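Side-chain contacts in ribose-phosphate pyrophosphokinase (Mycobacterium smegmatis, PDB 5MP7), which probably transfers the pyrophosphoryl group of ATP to the 1-hydroxyl of ribose 5-phosphate, giving phosphoribosyl pyrophosphate (PRPP) and AMP: residues C226-D231 with N244-D249; D231-G236 with Q269-C274; L285-D290 with P294-L299. All blocks are in the same frame, centred on the assembly; numbering follows the deposited sequence.

Contact 1. Residues C226-D231 with N244-D249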
loop_
_atom_site.group_PDB
_atom_site.type_symbol
_atom_site.label_atom_id
_atom_site.label_comp_id
_atom_site.label_asym_id
_atom_site.label_seq_id
_atom_site.Cartn_x
_atom_site.Cartn_y
_atom_site.Cartn_z
ATOM N N CYS A 226 33.151 -22.892 -67.611
ATOM C CA CYS A 226 33.599 -23.490 -66.351
ATOM C C CYS A 226 32.474 -24.157 -65.566
ATOM O O CYS A 226 31.488 -23.524 -65.299
ATOM C CB CYS A 226 34.200 -22.428 -65.466
ATOM S SG CYS A 226 35.682 -21.758 -66.218
ATOM N N ILE A 227 32.679 -25.413 -65.167
ATOM C CA ILE A 227 31.811 -26.116 -64.258
ATOM C C ILE A 227 32.471 -26.070 -62.877
ATOM O O ILE A 227 33.400 -26.827 -62.610
ATOM C CB ILE A 227 31.638 -27.594 -64.655
ATOM C CG1 ILE A 227 31.428 -27.777 -66.162
ATOM C CG2 ILE A 227 30.492 -28.217 -63.889
ATOM C CD1 ILE A 227 30.212 -27.104 -66.751
ATOM N N LEU A 228 31.991 -25.179 -62.018
ATOM C CA LEU A 228 32.483 -25.035 -60.660
ATOM C C LEU A 228 31.754 -26.018 -59.780
ATOM O O LEU A 228 30.543 -25.924 -59.595
ATOM C CB LEU A 228 32.174 -23.648 -60.164
ATOM C CG LEU A 228 32.940 -22.936 -59.078
ATOM C CD1 LEU A 228 34.402 -23.293 -59.070
ATOM C CD2 LEU A 228 32.728 -21.445 -59.276
ATOM N N THR A 229 32.467 -26.986 -59.228
ATOM C CA THR A 229 31.818 -28.081 -58.512
ATOM C C THR A 229 32.200 -28.070 -57.025
ATOM O O THR A 229 33.355 -27.961 -56.678
ATOM C CB THR A 229 32.079 -29.443 -59.206
ATOM O OG1 THR A 229 31.315 -30.455 -58.558
ATOM C CG2 THR A 229 33.523 -29.823 -59.171
ATOM N N ASP A 230 31.204 -28.179 -56.159
ATOM C CA ASP A 230 31.440 -28.297 -54.732
ATOM C C ASP A 230 30.462 -29.291 -54.100
ATOM O O ASP A 230 29.460 -29.645 -54.683
ATOM C CB ASP A 230 31.344 -26.918 -54.054
ATOM C CG ASP A 230 32.385 -26.736 -52.902
ATOM O OD1 ASP A 230 33.081 -27.708 -52.553
ATOM O OD2 ASP A 230 32.549 -25.602 -52.362
ATOM N N ASP A 231 30.790 -29.793 -52.927
ATOM C CA ASP A 231 29.879 -30.631 -52.159
ATOM C C ASP A 231 28.652 -29.891 -51.675
ATOM O O ASP A 231 27.530 -30.412 -51.781
ATOM C CB ASP A 231 30.625 -31.329 -51.005
ATOM C CG ASP A 231 31.229 -30.348 -49.983
ATOM O OD1 ASP A 231 31.501 -29.173 -50.339
ATOM O OD2 ASP A 231 31.479 -30.759 -48.826
ATOM N N ASN A 244 34.097 -14.825 -59.583
ATOM C CA ASN A 244 34.711 -13.555 -59.915
ATOM C C ASN A 244 36.150 -13.739 -60.439
ATOM O O ASN A 244 36.577 -13.082 -61.377
ATOM C CB ASN A 244 34.700 -12.655 -58.682
ATOM C CG ASN A 244 35.665 -11.490 -58.809
ATOM O OD1 ASN A 244 35.491 -10.665 -59.680
ATOM N ND2 ASN A 244 36.720 -11.444 -57.967
ATOM N N LEU A 245 36.884 -14.659 -59.819
ATOM C CA LEU A 245 38.255 -15.000 -60.243
ATOM C C LEU A 245 38.283 -15.608 -61.631
ATOM O O LEU A 245 39.198 -15.343 -62.397
ATOM C CB LEU A 245 38.894 -15.989 -59.265
ATOM C CG LEU A 245 40.217 -15.570 -58.659
ATOM C CD1 LEU A 245 40.084 -14.335 -57.779
ATOM C CD2 LEU A 245 40.706 -16.751 -57.840
ATOM N N LEU A 246 37.328 -16.487 -61.920
ATOM C CA LEU A 246 37.277 -17.164 -63.226
ATOM C C LEU A 246 36.898 -16.153 -64.316
ATOM O O LEU A 246 37.414 -16.228 -65.423
ATOM C CB LEU A 246 36.289 -18.318 -63.222
ATOM C CG LEU A 246 36.684 -19.503 -62.356
ATOM C CD1 LEU A 246 35.495 -20.421 -62.149
ATOM C CD2 LEU A 246 37.851 -20.263 -62.954
ATOM N N ARG A 247 36.055 -15.195 -63.944
ATOM C CA ARG A 247 35.640 -14.105 -64.805
ATOM C C ARG A 247 36.817 -13.259 -65.189
ATOM O O ARG A 247 37.032 -12.986 -66.359
ATOM C CB ARG A 247 34.638 -13.216 -64.053
ATOM C CG ARG A 247 33.872 -12.188 -64.870
ATOM C CD ARG A 247 32.875 -11.382 -63.982
ATOM N NE ARG A 247 33.476 -10.570 -62.893
ATOM C CZ ARG A 247 34.591 -9.811 -62.938
ATOM N NH1 ARG A 247 35.304 -9.636 -64.050
ATOM N NH2 ARG A 247 34.990 -9.162 -61.830
ATOM N N GLU A 248 37.581 -12.862 -64.185
ATOM C CA GLU A 248 38.823 -12.135 -64.391
ATOM C C GLU A 248 39.849 -12.867 -65.234
ATOM O O GLU A 248 40.679 -12.243 -65.841
ATOM C CB GLU A 248 39.452 -11.792 -63.059
ATOM C CG GLU A 248 38.814 -10.519 -62.572
ATOM C CD GLU A 248 38.839 -10.260 -61.079
ATOM O OE1 GLU A 248 39.709 -10.803 -60.366
ATOM O OE2 GLU A 248 37.984 -9.463 -60.628
ATOM N N ASP A 249 39.802 -14.186 -65.253
ATOM C CA ASP A 249 40.743 -14.960 -66.056
ATOM C C ASP A 249 40.201 -15.315 -67.436
ATOM O O ASP A 249 40.795 -16.123 -68.154
ATOM C CB ASP A 249 41.194 -16.195 -65.295
ATOM C CG ASP A 249 42.272 -15.878 -64.276
ATOM O OD1 ASP A 249 43.428 -15.764 -64.728
ATOM O OD2 ASP A 249 41.987 -15.725 -63.063
#

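Contact 2. Residues D231-G236 with Q269-C274. With ACT (acetate ion), chain D.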
loop_
_atom_site.group_PDB
_atom_site.type_symbol
_atom_site.label_atom_id
_atom_site.label_comp_id
_atom_site.label_asym_id
_atom_site.label_seq_id
_atom_site.Cartn_x
_atom_site.Cartn_y
_atom_site.Cartn_z
ATOM N N ASP A 231 30.790 -29.793 -52.927
ATOM C CA ASP A 231 29.879 -30.631 -52.159
ATOM C C ASP A 231 28.652 -29.891 -51.675
ATOM O O ASP A 231 27.530 -30.412 -51.781
ATOM C CB ASP A 231 30.625 -31.329 -51.005
ATOM C CG ASP A 231 31.229 -30.348 -49.983
ATOM O OD1 ASP A 231 31.501 -29.173 -50.339
ATOM O OD2 ASP A 231 31.479 -30.759 -48.826
ATOM N N MET A 232 28.842 -28.671 -51.193
ATOM C CA MET A 232 27.747 -27.875 -50.668
ATOM C C MET A 232 27.977 -26.405 -50.924
ATOM O O MET A 232 29.101 -25.986 -51.129
ATOM C CB MET A 232 27.603 -28.113 -49.170
ATOM C CG MET A 232 28.687 -27.478 -48.330
ATOM S SD MET A 232 28.349 -27.606 -46.579
ATOM C CE MET A 232 28.645 -29.368 -46.281
ATOM N N ILE A 233 26.910 -25.631 -50.865
ATOM C CA ILE A 233 27.018 -24.187 -50.847
ATOM C C ILE A 233 26.388 -23.730 -49.563
ATOM O O ILE A 233 25.196 -23.973 -49.357
ATOM C CB ILE A 233 26.246 -23.569 -52.013
ATOM C CG1 ILE A 233 26.755 -24.118 -53.346
ATOM C CG2 ILE A 233 26.391 -22.058 -51.995
ATOM C CD1 ILE A 233 25.774 -23.945 -54.481
ATOM N N ASP A 234 27.162 -23.070 -48.702
ATOM C CA ASP A 234 26.630 -22.552 -47.458
ATOM C C ASP A 234 26.294 -21.052 -47.497
ATOM O O ASP A 234 25.134 -20.706 -47.668
ATOM C CB ASP A 234 27.529 -22.921 -46.275
ATOM C CG ASP A 234 26.908 -22.559 -44.963
ATOM O OD1 ASP A 234 25.691 -22.350 -44.893
ATOM O OD2 ASP A 234 27.638 -22.500 -43.982
ATOM N N THR A 235 27.270 -20.164 -47.281
ATOM C CA THR A 235 27.030 -18.693 -47.331
ATOM C C THR A 235 27.281 -18.144 -48.731
ATOM O O THR A 235 26.848 -17.032 -49.043
ATOM C CB THR A 235 27.942 -17.927 -46.365
ATOM O OG1 THR A 235 29.323 -18.254 -46.655
ATOM C CG2 THR A 235 27.627 -18.329 -44.939
ATOM N N GLY A 236 27.949 -18.942 -49.577
ATOM C CA GLY A 236 28.247 -18.559 -50.945
ATOM C C GLY A 236 29.505 -17.705 -51.087
ATOM O O GLY A 236 29.795 -17.212 -52.179
ATOM N N GLN A 269 21.161 -14.020 -52.638
ATOM C CA GLN A 269 21.485 -12.720 -53.194
ATOM C C GLN A 269 22.900 -12.682 -53.831
ATOM O O GLN A 269 23.095 -12.153 -54.925
ATOM C CB GLN A 269 21.346 -11.732 -52.051
ATOM C CG GLN A 269 22.125 -10.439 -52.258
ATOM C CD GLN A 269 21.158 -9.359 -52.667
ATOM O OE1 GLN A 269 20.259 -8.999 -51.879
ATOM N NE2 GLN A 269 21.265 -8.879 -53.903
ATOM N N ARG A 270 23.872 -13.253 -53.120
ATOM C CA ARG A 270 25.268 -13.380 -53.560
ATOM C C ARG A 270 25.405 -14.139 -54.875
ATOM O O ARG A 270 26.070 -13.666 -55.820
ATOM C CB ARG A 270 26.103 -14.075 -52.456
ATOM C CG ARG A 270 26.804 -13.055 -51.552
ATOM C CD ARG A 270 28.279 -13.380 -51.400
ATOM N NE ARG A 270 28.508 -14.182 -50.231
ATOM C CZ ARG A 270 28.827 -13.765 -49.007
ATOM N NH1 ARG A 270 28.948 -12.473 -48.703
ATOM N NH2 ARG A 270 28.996 -14.679 -48.058
ATOM N N LEU A 271 24.726 -15.275 -54.966
ATOM C CA LEU A 271 24.791 -16.102 -56.159
ATOM C C LEU A 271 24.021 -15.566 -57.363
ATOM O O LEU A 271 24.485 -15.676 -58.506
ATOM C CB LEU A 271 24.311 -17.491 -55.855
ATOM C CG LEU A 271 25.166 -18.225 -54.818
ATOM C CD1 LEU A 271 24.467 -19.519 -54.435
ATOM C CD2 LEU A 271 26.544 -18.528 -55.358
ATOM N N ALA A 272 22.871 -14.965 -57.100
ATOM C CA ALA A 272 22.082 -14.312 -58.153
ATOM C C ALA A 272 22.811 -13.108 -58.794
ATOM O O ALA A 272 22.676 -12.889 -59.984
ATOM C CB ALA A 272 20.731 -13.870 -57.601
ATOM N N GLU A 273 23.598 -12.375 -57.995
ATOM C CA GLU A 273 24.339 -11.183 -58.425
ATOM C C GLU A 273 25.717 -11.487 -58.957
ATOM O O GLU A 273 26.312 -10.653 -59.635
ATOM C CB GLU A 273 24.520 -10.195 -57.293
ATOM C CG GLU A 273 23.236 -9.448 -56.954
ATOM C CD GLU A 273 23.365 -8.586 -55.705
ATOM O OE1 GLU A 273 24.478 -8.462 -55.144
ATOM O OE2 GLU A 273 22.315 -8.068 -55.244
ATOM N N CYS A 274 26.250 -12.666 -58.674
ATOM C CA CYS A 274 27.519 -13.051 -59.284
ATOM C C CYS A 274 27.211 -13.475 -60.741
ATOM O O CYS A 274 26.063 -13.681 -61.151
ATOM C CB CYS A 274 28.222 -14.167 -58.490
ATOM S SG CYS A 274 27.660 -15.857 -58.850
HETATM C C ACT D . 30.949 -20.939 -48.024
HETATM O O ACT D . 30.530 -21.090 -49.222
HETATM O OXT ACT D . 30.189 -20.746 -47.049
HETATM C CH3 ACT D . 32.410 -20.972 -47.669
#

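Contact 3. Residues L285-D290 with P294-L299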
loop_
_atom_site.group_PDB
_atom_site.type_symbol
_atom_site.label_atom_id
_atom_site.label_comp_id
_atom_site.label_asym_id
_atom_site.label_seq_id
_atom_site.Cartn_x
_atom_site.Cartn_y
_atom_site.Cartn_z
ATOM N N LEU A 285 18.326 -30.942 -48.846
ATOM C CA LEU A 285 17.813 -29.969 -47.911
ATOM C C LEU A 285 16.643 -29.275 -48.540
ATOM O O LEU A 285 16.567 -29.218 -49.763
ATOM C CB LEU A 285 18.877 -28.919 -47.617
ATOM C CG LEU A 285 20.014 -29.545 -46.809
ATOM C CD1 LEU A 285 21.321 -28.836 -47.019
ATOM C CD2 LEU A 285 19.702 -29.572 -45.315
ATOM N N PRO A 286 15.702 -28.760 -47.722
ATOM C CA PRO A 286 14.513 -28.151 -48.326
ATOM C C PRO A 286 14.902 -26.785 -48.884
ATOM O O PRO A 286 15.519 -25.997 -48.191
ATOM C CB PRO A 286 13.541 -28.011 -47.156
ATOM C CG PRO A 286 14.404 -27.966 -45.970
ATOM C CD PRO A 286 15.645 -28.740 -46.255
ATOM N N ILE A 287 14.572 -26.530 -50.138
ATOM C CA ILE A 287 14.891 -25.264 -50.752
ATOM C C ILE A 287 13.635 -24.409 -50.678
ATOM O O ILE A 287 12.789 -24.495 -51.558
ATOM C CB ILE A 287 15.311 -25.437 -52.230
ATOM C CG1 ILE A 287 16.318 -26.598 -52.413
ATOM C CG2 ILE A 287 15.871 -24.121 -52.744
ATOM C CD1 ILE A 287 17.678 -26.398 -51.767
ATOM N N THR A 288 13.524 -23.590 -49.636
ATOM C CA THR A 288 12.342 -22.768 -49.430
ATOM C C THR A 288 12.342 -21.593 -50.388
ATOM O O THR A 288 13.352 -21.317 -51.069
ATOM C CB THR A 288 12.270 -22.216 -47.990
ATOM O OG1 THR A 288 13.398 -21.366 -47.709
ATOM C CG2 THR A 288 12.207 -23.352 -46.985
ATOM N N GLU A 289 11.242 -20.857 -50.403
ATOM C CA GLU A 289 11.058 -19.778 -51.374
ATOM C C GLU A 289 11.981 -18.571 -51.134
ATOM O O GLU A 289 12.424 -17.949 -52.093
ATOM C CB GLU A 289 9.567 -19.438 -51.497
ATOM C CG GLU A 289 8.786 -20.738 -51.820
ATOM C CD GLU A 289 9.222 -21.489 -53.111
ATOM O OE1 GLU A 289 10.071 -20.986 -53.879
ATOM O OE2 GLU A 289 8.710 -22.604 -53.381
ATOM N N ASP A 290 12.371 -18.334 -49.893
ATOM C CA ASP A 290 13.418 -17.354 -49.603
ATOM C C ASP A 290 14.807 -17.673 -50.195
ATOM O O ASP A 290 15.614 -16.775 -50.396
ATOM C CB ASP A 290 13.541 -17.151 -48.085
ATOM C CG ASP A 290 12.338 -16.418 -47.496
ATOM O OD1 ASP A 290 11.525 -15.860 -48.275
ATOM O OD2 ASP A 290 12.198 -16.418 -46.255
ATOM N N PRO A 294 16.505 -16.958 -59.868
ATOM C CA PRO A 294 16.202 -17.428 -61.230
ATOM C C PRO A 294 17.192 -18.449 -61.830
ATOM O O PRO A 294 16.769 -19.390 -62.511
ATOM C CB PRO A 294 16.197 -16.124 -62.032
ATOM C CG PRO A 294 15.754 -15.101 -61.036
ATOM C CD PRO A 294 16.509 -15.477 -59.805
ATOM N N GLN A 295 18.480 -18.291 -61.536
ATOM C CA GLN A 295 19.505 -19.204 -62.037
ATOM C C GLN A 295 19.499 -20.574 -61.350
ATOM O O GLN A 295 20.137 -21.492 -61.845
ATOM C CB GLN A 295 20.887 -18.609 -61.847
ATOM C CG GLN A 295 21.134 -17.340 -62.644
ATOM C CD GLN A 295 20.633 -16.090 -61.916
ATOM O OE1 GLN A 295 19.636 -16.122 -61.205
ATOM N NE2 GLN A 295 21.336 -14.979 -62.078
ATOM N N LEU A 296 18.782 -20.704 -60.236
ATOM C CA LEU A 296 18.710 -21.923 -59.463
ATOM C C LEU A 296 17.855 -23.028 -60.064
ATOM O O LEU A 296 16.713 -22.836 -60.379
ATOM C CB LEU A 296 18.187 -21.614 -58.056
ATOM C CG LEU A 296 18.356 -22.785 -57.103
ATOM C CD1 LEU A 296 19.818 -23.112 -56.841
ATOM C CD2 LEU A 296 17.662 -22.451 -55.792
ATOM N N THR A 297 18.433 -24.199 -60.175
ATOM C CA THR A 297 17.749 -25.402 -60.626
ATOM C C THR A 297 17.880 -26.464 -59.559
ATOM O O THR A 297 18.957 -26.659 -59.030
ATOM C CB THR A 297 18.413 -25.930 -61.882
ATOM O OG1 THR A 297 18.320 -24.909 -62.893
ATOM C CG2 THR A 297 17.762 -27.222 -62.352
ATOM N N VAL A 298 16.774 -27.107 -59.206
ATOM C CA VAL A 298 16.764 -28.120 -58.157
ATOM C C VAL A 298 16.384 -29.438 -58.738
ATOM O O VAL A 298 15.329 -29.555 -59.351
ATOM C CB VAL A 298 15.793 -27.760 -57.021
ATOM C CG1 VAL A 298 15.841 -28.796 -55.926
ATOM C CG2 VAL A 298 16.188 -26.406 -56.435
ATOM N N LEU A 299 17.245 -30.429 -58.561
ATOM C CA LEU A 299 16.936 -31.784 -59.050
ATOM C C LEU A 299 16.561 -32.629 -57.870
ATOM O O LEU A 299 17.050 -32.390 -56.769
ATOM C CB LEU A 299 18.115 -32.389 -59.765
ATOM C CG LEU A 299 18.709 -31.526 -60.882
ATOM C CD1 LEU A 299 20.008 -32.169 -61.346
ATOM C CD2 LEU A 299 17.752 -31.345 -62.074
#

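Contact 1. Residues C226-D231 with N244-D249
Leu246 reaches from the helix toward the strand and sets its two methyls against Cys226 and Leu228, both of which face the helix. Its CD1 is the busier branch. That methyl lies 4.1 Å from CB of Cys226, and Leu246 CD1 is also 4.1 Å from CD2 of Leu228, whose side chain passes it at a slant. The other branch, CD2, approaches the sulfur of Cys226, with 4.2 Å between Leu246 CD2 and Cys226 SG. Leu228 meets the helix because CG stands opposite its own backbone N (chi1 -155°), which extends the branch toward Leu246. No hydrogen bond crosses the contact, and the modest 132 Å² buried in it comes from apolar packing.

This is the first half of a beta-alpha-beta crossover: parallel strand 225-230 leads, by way of a corner at Asp231 and the short strand 232-233, into helix 237-248, which packs against the sheet before the chain enters the neighbouring strand 253-258, as expected of the type I phosphoribosyltransferase fold. The buried side is closed further by Val175 of strand 172-176, which touches both Cys226 and Leu228, and by Ala242 and Val243 one helical turn back. Farther along the chain, beyond the apolar packing, comes Asp230, predicted to bind ribose 5-phosphate, whose OD1 receives a weak hydrogen bond from the backbone N of Asp231.

On the solvent side, Arg247 and Glu248 are exposed. There Arg247 NH2 and Glu248 OE2 form a salt bridge of 3.2 Å between consecutive residues, while the backbone O of Asn244 sits over the centre of one face of the Arg247 guanidinium, 4.1 Å above its plane.

Contact 2. Residues D231-G236 with Q269-C274
Bends at chi2 (-130°) and chi3 (-93°) of Arg270 bring its guanidinium to the loop at Thr235, while chi1 of Thr235 (56°) tucks OG1 between its own backbone N and carbonyl carbon, where it can serve a bound anion. Arg270 NH2 gives a weak hydrogen bond of 3.3 Å to the carbonyl O of Thr235, which lies oblique to the guanidinium. Thr235 OG1 lies in the guanidinium plane, at its edge. Gly236 C is also at the edge, 3.8 Å from Arg270 NE.

The loop is the PRPP-binding motif of type I phosphoribosyltransferases, and Asp234, Thr235 and Gly236 are predicted to bind ribose 5-phosphate. An acetate ion, probably from the crystallisation liquor, occupies it, consistent with a pocket made for the substrate phosphate. Its OXT is gripped twice by one residue, at 2.7 Å from Thr235 OG1 and, nearly straight, at 3.0 Å from Thr235 N. The N of Gly236 adds a weak bond to the other oxygen. Gly236 is the N-cap residue of helix 237-248, whose start may further favour an anion here.

Away from the acetate and the guanidinium lies a buried apolar touch, Ile233 CG2 against Leu271 CD1 at 4.0 Å. Ile256 of strand 253-258 backs both residues, and Ser264 holds Asp234 OD1 by a hydrogen bond.

Contact 3. Residues L285-D290 with P294-L299
Ile287 makes the apolar contacts across this pair of segments, spreading its two branches over two residues that face it from strand 296-299. Its CG2 meets the tip of Leu296, with 3.9 Å between Ile287 CG2 and Leu296 CD2. The other branch, CG1, approaches both methyls of Val298: Ile287 CG1 is 4.0 Å from Val298 CG2 and 4.2 Å from Val298 CG1, the two side chains lying alongside each other but pointing opposite ways. The fork works because chi1 of Ile287 (-46°) places CG1 anti to the carbonyl carbon and CG2 anti to the backbone N, and the two branches diverge toward different neighbours. Leu296, with CG opposite its backbone N (chi1 -168°), extends to meet the CG2 methyl.

Hydrogen bonding between the segments is absent, and their backbones stay well apart, the closest CA atoms being those of Ile287 and Val298 at 8.2 Å. Ile287 lies over one face of strand 296-299, whose backbone pairs with strand 278-282: it is an outermost strand of the mixed sheet within this chain, parallel to that neighbour, with backbone bonds from Thr297 to Val279 and Val281. The chain between these two parallel strands contains no helix, and 285-290 belongs to this irregular connection, folded back toward the sheet.

Charged groups gather at the exposed end of 285-290, where Glu289 forms a salt bridge with Arg292. Next to it the poorly ordered Asp290 packs on Lys222 of a neighbouring subunit of the hexamer.

All three contacts belong to the phosphoribosyl synthetase-associated domain, and contacts 1 and 3 both reach its mixed sheet. Contacts 1 and 2 have centres about 12 Å apart and interlock along the chain: they share Asp231, where the chain turns a corner between strands 225-230 and 232-233, and their segments alternate. Helix 237-248 thus starts at the substrate loop of contact 2 and ends in contact 1. Contact 3 follows both in sequence, its centre about 12 Å from that of contact 2 and about 20 Å from that of contact 1. It touches contact 2 through Ala272 O and Gln295 NE2, 3.2 Å apart. The loop predicted to bind ribose 5-phosphate thus connects strand 225-230 with the helix that returns to it.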